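Local coordinates for putative metal binding protein (Coccidioides immitis, PDB 3CVG), which is a putative periplasmic metal-binding protein of the PBP superfamily, whose physiological ligand is not established, at residues A[204-216]-A[270-282]. Numbering follows the deposited sequence.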
# COMPACT_ATOMS: atom_id res chain seq x y z
N ASP A 204 0.89 7.41 0.38
CA ASP A 204 0.02 6.76 -0.60
C ASP A 204 -1.22 7.60 -0.85
O ASP A 204 -1.59 8.44 -0.02
CB ASP A 204 -0.37 5.35 -0.14
CG ASP A 204 -1.12 5.35 1.17
OD1 ASP A 204 -0.48 5.49 2.24
OD2 ASP A 204 -2.36 5.21 1.14
N TYR A 205 -1.86 7.37 -1.99
CA TYR A 205 -3.05 8.12 -2.37
C TYR A 205 -4.14 8.15 -1.31
O TYR A 205 -4.69 9.22 -1.03
CB TYR A 205 -3.62 7.57 -3.69
CG TYR A 205 -4.67 8.46 -4.32
CD1 TYR A 205 -4.46 9.84 -4.44
CD2 TYR A 205 -5.86 7.92 -4.82
CE1 TYR A 205 -5.41 10.66 -5.05
CE2 TYR A 205 -6.81 8.73 -5.43
CZ TYR A 205 -6.59 10.09 -5.54
OH TYR A 205 -7.53 10.89 -6.13
N GLY A 206 -4.46 6.99 -0.74
CA GLY A 206 -5.51 6.90 0.27
C GLY A 206 -5.25 7.71 1.53
O GLY A 206 -6.17 8.30 2.10
N THR A 207 -3.99 7.72 1.97
CA THR A 207 -3.61 8.47 3.15
C THR A 207 -3.78 9.96 2.84
O THR A 207 -4.28 10.72 3.66
CB THR A 207 -2.14 8.18 3.52
OG1 THR A 207 -2.00 6.78 3.80
CG2 THR A 207 -1.72 8.99 4.75
N TYR A 208 -3.36 10.35 1.64
CA TYR A 208 -3.47 11.73 1.18
C TYR A 208 -4.93 12.21 1.25
O TYR A 208 -5.22 13.33 1.71
CB TYR A 208 -2.96 11.83 -0.26
CG TYR A 208 -3.23 13.16 -0.93
CD1 TYR A 208 -2.62 14.33 -0.49
CD2 TYR A 208 -4.10 13.24 -2.02
CE1 TYR A 208 -2.86 15.55 -1.10
CE2 TYR A 208 -4.36 14.47 -2.64
CZ TYR A 208 -3.74 15.61 -2.18
OH TYR A 208 -3.98 16.82 -2.79
N LEU A 209 -5.84 11.38 0.77
CA LEU A 209 -7.26 11.73 0.77
C LEU A 209 -7.84 11.71 2.17
O LEU A 209 -8.98 12.12 2.38
CB LEU A 209 -8.04 10.77 -0.13
CG LEU A 209 -7.64 10.80 -1.61
CD1 LEU A 209 -8.32 9.65 -2.36
CD2 LEU A 209 -8.00 12.14 -2.21
N SER A 210 -7.05 11.23 3.13
CA SER A 210 -7.51 11.15 4.51
C SER A 210 -7.16 12.38 5.36
O SER A 210 -7.74 12.56 6.42
CB SER A 210 -6.93 9.91 5.19
OG SER A 210 -7.37 8.72 4.57
N ILE A 211 -6.21 13.19 4.91
CA ILE A 211 -5.82 14.35 5.71
C ILE A 211 -6.66 15.58 5.39
O ILE A 211 -7.24 15.70 4.30
CB ILE A 211 -4.31 14.68 5.55
CG1 ILE A 211 -4.00 15.04 4.10
CG2 ILE A 211 -3.46 13.49 6.01
CD1 ILE A 211 -2.58 15.53 3.88
N PRO A 212 -6.74 16.52 6.34
CA PRO A 212 -7.53 17.75 6.13
C PRO A 212 -7.17 18.46 4.83
O PRO A 212 -6.02 18.48 4.42
CB PRO A 212 -7.18 18.58 7.35
CG PRO A 212 -6.96 17.54 8.41
CD PRO A 212 -6.13 16.51 7.67
N ARG A 213 -8.17 19.04 4.16
CA ARG A 213 -7.91 19.76 2.92
C ARG A 213 -6.89 20.86 3.16
O ARG A 213 -6.02 21.12 2.33
CB ARG A 213 -9.18 20.40 2.37
CG ARG A 213 -10.21 19.41 1.89
CD ARG A 213 -11.25 20.09 1.01
NE ARG A 213 -12.30 19.14 0.64
CZ ARG A 213 -12.06 17.97 0.07
NH1 ARG A 213 -10.82 17.59 -0.19
NH2 ARG A 213 -13.08 17.17 -0.23
N GLY A 214 -7.01 21.52 4.31
CA GLY A 214 -6.09 22.59 4.65
C GLY A 214 -4.63 22.17 4.58
O GLY A 214 -3.79 22.92 4.08
N LEU A 215 -4.31 20.98 5.08
CA LEU A 215 -2.93 20.49 5.05
C LEU A 215 -2.44 20.23 3.64
O LEU A 215 -1.27 20.43 3.34
CB LEU A 215 -2.78 19.21 5.89
CG LEU A 215 -2.64 19.37 7.40
CD1 LEU A 215 -2.28 18.04 8.03
CD2 LEU A 215 -1.55 20.40 7.71
N ARG A 216 -3.34 19.77 2.77
CA ARG A 216 -2.97 19.47 1.39
C ARG A 216 -2.49 20.73 0.68
O ARG A 216 -1.77 20.65 -0.31
CB ARG A 216 -4.15 18.85 0.63
CG ARG A 216 -4.67 17.58 1.26
CD ARG A 216 -5.88 17.04 0.50
NE ARG A 216 -6.75 16.27 1.38
CZ ARG A 216 -7.83 15.61 0.96
NH1 ARG A 216 -8.16 15.62 -0.32
NH2 ARG A 216 -8.57 14.94 1.83
N GLY A 270 -15.88 1.24 -7.71
CA GLY A 270 -16.78 2.20 -7.10
C GLY A 270 -16.45 2.61 -5.67
O GLY A 270 -17.18 3.41 -5.08
N PHE A 271 -15.38 2.06 -5.11
CA PHE A 271 -15.00 2.39 -3.74
C PHE A 271 -14.34 3.75 -3.69
O PHE A 271 -13.27 3.96 -4.27
CB PHE A 271 -14.05 1.34 -3.17
CG PHE A 271 -13.74 1.53 -1.72
CD1 PHE A 271 -14.77 1.63 -0.79
CD2 PHE A 271 -12.43 1.61 -1.28
CE1 PHE A 271 -14.49 1.81 0.56
CE2 PHE A 271 -12.14 1.79 0.07
CZ PHE A 271 -13.17 1.89 0.99
N LYS A 272 -14.97 4.68 -2.98
CA LYS A 272 -14.46 6.04 -2.91
C LYS A 272 -14.05 6.56 -1.54
O LYS A 272 -14.44 6.02 -0.51
CB LYS A 272 -15.49 6.99 -3.49
CG LYS A 272 -15.78 6.80 -4.96
CD LYS A 272 -16.62 7.95 -5.47
CE LYS A 272 -16.50 8.11 -6.97
NZ LYS A 272 -17.11 9.39 -7.42
N LYS A 273 -13.26 7.62 -1.56
CA LYS A 273 -12.81 8.30 -0.36
C LYS A 273 -12.62 9.76 -0.72
O LYS A 273 -11.90 10.10 -1.67
CB LYS A 273 -11.51 7.70 0.18
CG LYS A 273 -11.65 7.21 1.61
CD LYS A 273 -10.33 6.75 2.20
CE LYS A 273 -10.56 5.74 3.32
NZ LYS A 273 -11.48 6.25 4.38
N ASP A 274 -13.28 10.63 0.04
CA ASP A 274 -13.24 12.06 -0.21
C ASP A 274 -13.72 12.33 -1.63
O ASP A 274 -13.22 13.22 -2.31
CB ASP A 274 -11.83 12.64 -0.04
CG ASP A 274 -11.85 14.13 0.20
OD1 ASP A 274 -10.83 14.81 -0.04
OD2 ASP A 274 -12.91 14.63 0.64
N GLY A 275 -14.69 11.54 -2.07
CA GLY A 275 -15.25 11.71 -3.40
C GLY A 275 -14.37 11.29 -4.56
O GLY A 275 -14.63 11.68 -5.70
N GLN A 276 -13.33 10.50 -4.30
CA GLN A 276 -12.43 10.05 -5.36
C GLN A 276 -12.32 8.53 -5.36
O GLN A 276 -12.37 7.90 -4.30
CB GLN A 276 -11.02 10.62 -5.15
CG GLN A 276 -10.89 12.13 -5.20
CD GLN A 276 -11.24 12.70 -6.56
OE1 GLN A 276 -10.83 12.17 -7.59
NE2 GLN A 276 -11.99 13.79 -6.56
N GLN A 277 -12.17 7.94 -6.54
CA GLN A 277 -12.00 6.50 -6.62
C GLN A 277 -10.65 6.27 -5.95
O GLN A 277 -9.65 6.83 -6.38
CB GLN A 277 -11.94 6.01 -8.07
CG GLN A 277 -11.66 4.51 -8.18
CD GLN A 277 -11.62 4.02 -9.61
OE1 GLN A 277 -10.80 4.46 -10.41
NE2 GLN A 277 -12.52 3.10 -9.95
N LEU A 278 -10.64 5.46 -4.90
CA LEU A 278 -9.40 5.20 -4.17
C LEU A 278 -8.38 4.36 -4.93
O LEU A 278 -7.23 4.78 -5.10
CB LEU A 278 -9.72 4.53 -2.84
CG LEU A 278 -8.52 4.14 -1.97
CD1 LEU A 278 -7.61 5.35 -1.78
CD2 LEU A 278 -9.01 3.61 -0.64
N TYR A 279 -8.80 3.18 -5.38
CA TYR A 279 -7.92 2.26 -6.09
C TYR A 279 -8.34 2.02 -7.54
O TYR A 279 -9.51 2.19 -7.90
CB TYR A 279 -7.91 0.90 -5.39
CG TYR A 279 -7.60 0.91 -3.92
CD1 TYR A 279 -8.54 0.48 -2.98
CD2 TYR A 279 -6.35 1.30 -3.45
CE1 TYR A 279 -8.24 0.43 -1.62
CE2 TYR A 279 -6.03 1.26 -2.09
CZ TYR A 279 -6.99 0.82 -1.18
OH TYR A 279 -6.69 0.74 0.16
N SER A 280 -7.39 1.61 -8.36
CA SER A 280 -7.68 1.31 -9.75
C SER A 280 -7.97 -0.19 -9.83
O SER A 280 -7.41 -0.98 -9.07
CB SER A 280 -6.50 1.64 -10.66
OG SER A 280 -6.32 3.04 -10.77
N PRO A 281 -8.87 -0.59 -10.74
CA PRO A 281 -9.19 -2.01 -10.88
C PRO A 281 -7.94 -2.75 -11.36
O PRO A 281 -7.01 -2.14 -11.88
CB PRO A 281 -10.29 -2.00 -11.94
CG PRO A 281 -10.96 -0.67 -11.71
CD PRO A 281 -9.79 0.25 -11.53
N ALA A 282 -7.92 -4.07 -11.17
CA ALA A 282 -6.79 -4.86 -11.62
C ALA A 282 -6.71 -4.72 -13.14
O ALA A 282 -7.70 -4.41 -13.78
CB ALA A 282 -6.98 -6.32 -11.24
O HOH W 1 -9.19 8.70 -8.01
O HOH W 2 -9.43 7.17 6.06
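D274, at the tip of the hairpin formed by strands 272-273 and 276-277, reaches across to R213 and R216. A type I' turn from K273 to Q276 carries it. Followed outward, D274 CB lies 3.8 Å from L209 O. CG stands anti to the backbone N (chi1 -160°), which aims the carboxylate at the two arginines. OD1 accepts three bonds. R213 NH1 meets the syn lone pair of D274 OD1 at 2.8 Å. R216 grips the same oxygen end-on, with NH1 nearly along the C-O axis and NH2 from above the carboxylate plane. D274 OD2 turns to R213 NH2 at 2.7 Å, a weak bond by its angle. The R213 guanidinium is only 22° from the carboxylate plane, whereas that of R216 stands 81° from it. NE and NH2 of R216 also hold I211 O side-on, in the guanidinium plane, and this fixes the rotation of the group.

Beyond the charges the contact is mixed, with apolar side chains set against backbone oxygens. L209 CD1 sits over one face of the Y205 ring, toward its rim, and lies 4.0 Å from Q276 CB. The edge of that ring faces backbone oxygens, with Y205 CD2 3.4 Å from L278 O. L278 sends CD1 against G206, 3.3 Å from G206 CA, a tight fit. One water links S210 OG to K273 NZ. Another, held by Q277 O, bonds weakly to Y205 OH.

The contact joins the helix 205-208 region to the C-terminal hairpin. G206 lies about 10 Å from a bound calcium ion. S210 and I211 rest on helix 187-196, while F271 packs on helix 34-47. R213, R216 and D274 form a salt-bridge network, in which two arginines on one carboxylate probably favour its ionised form and fix its orientation.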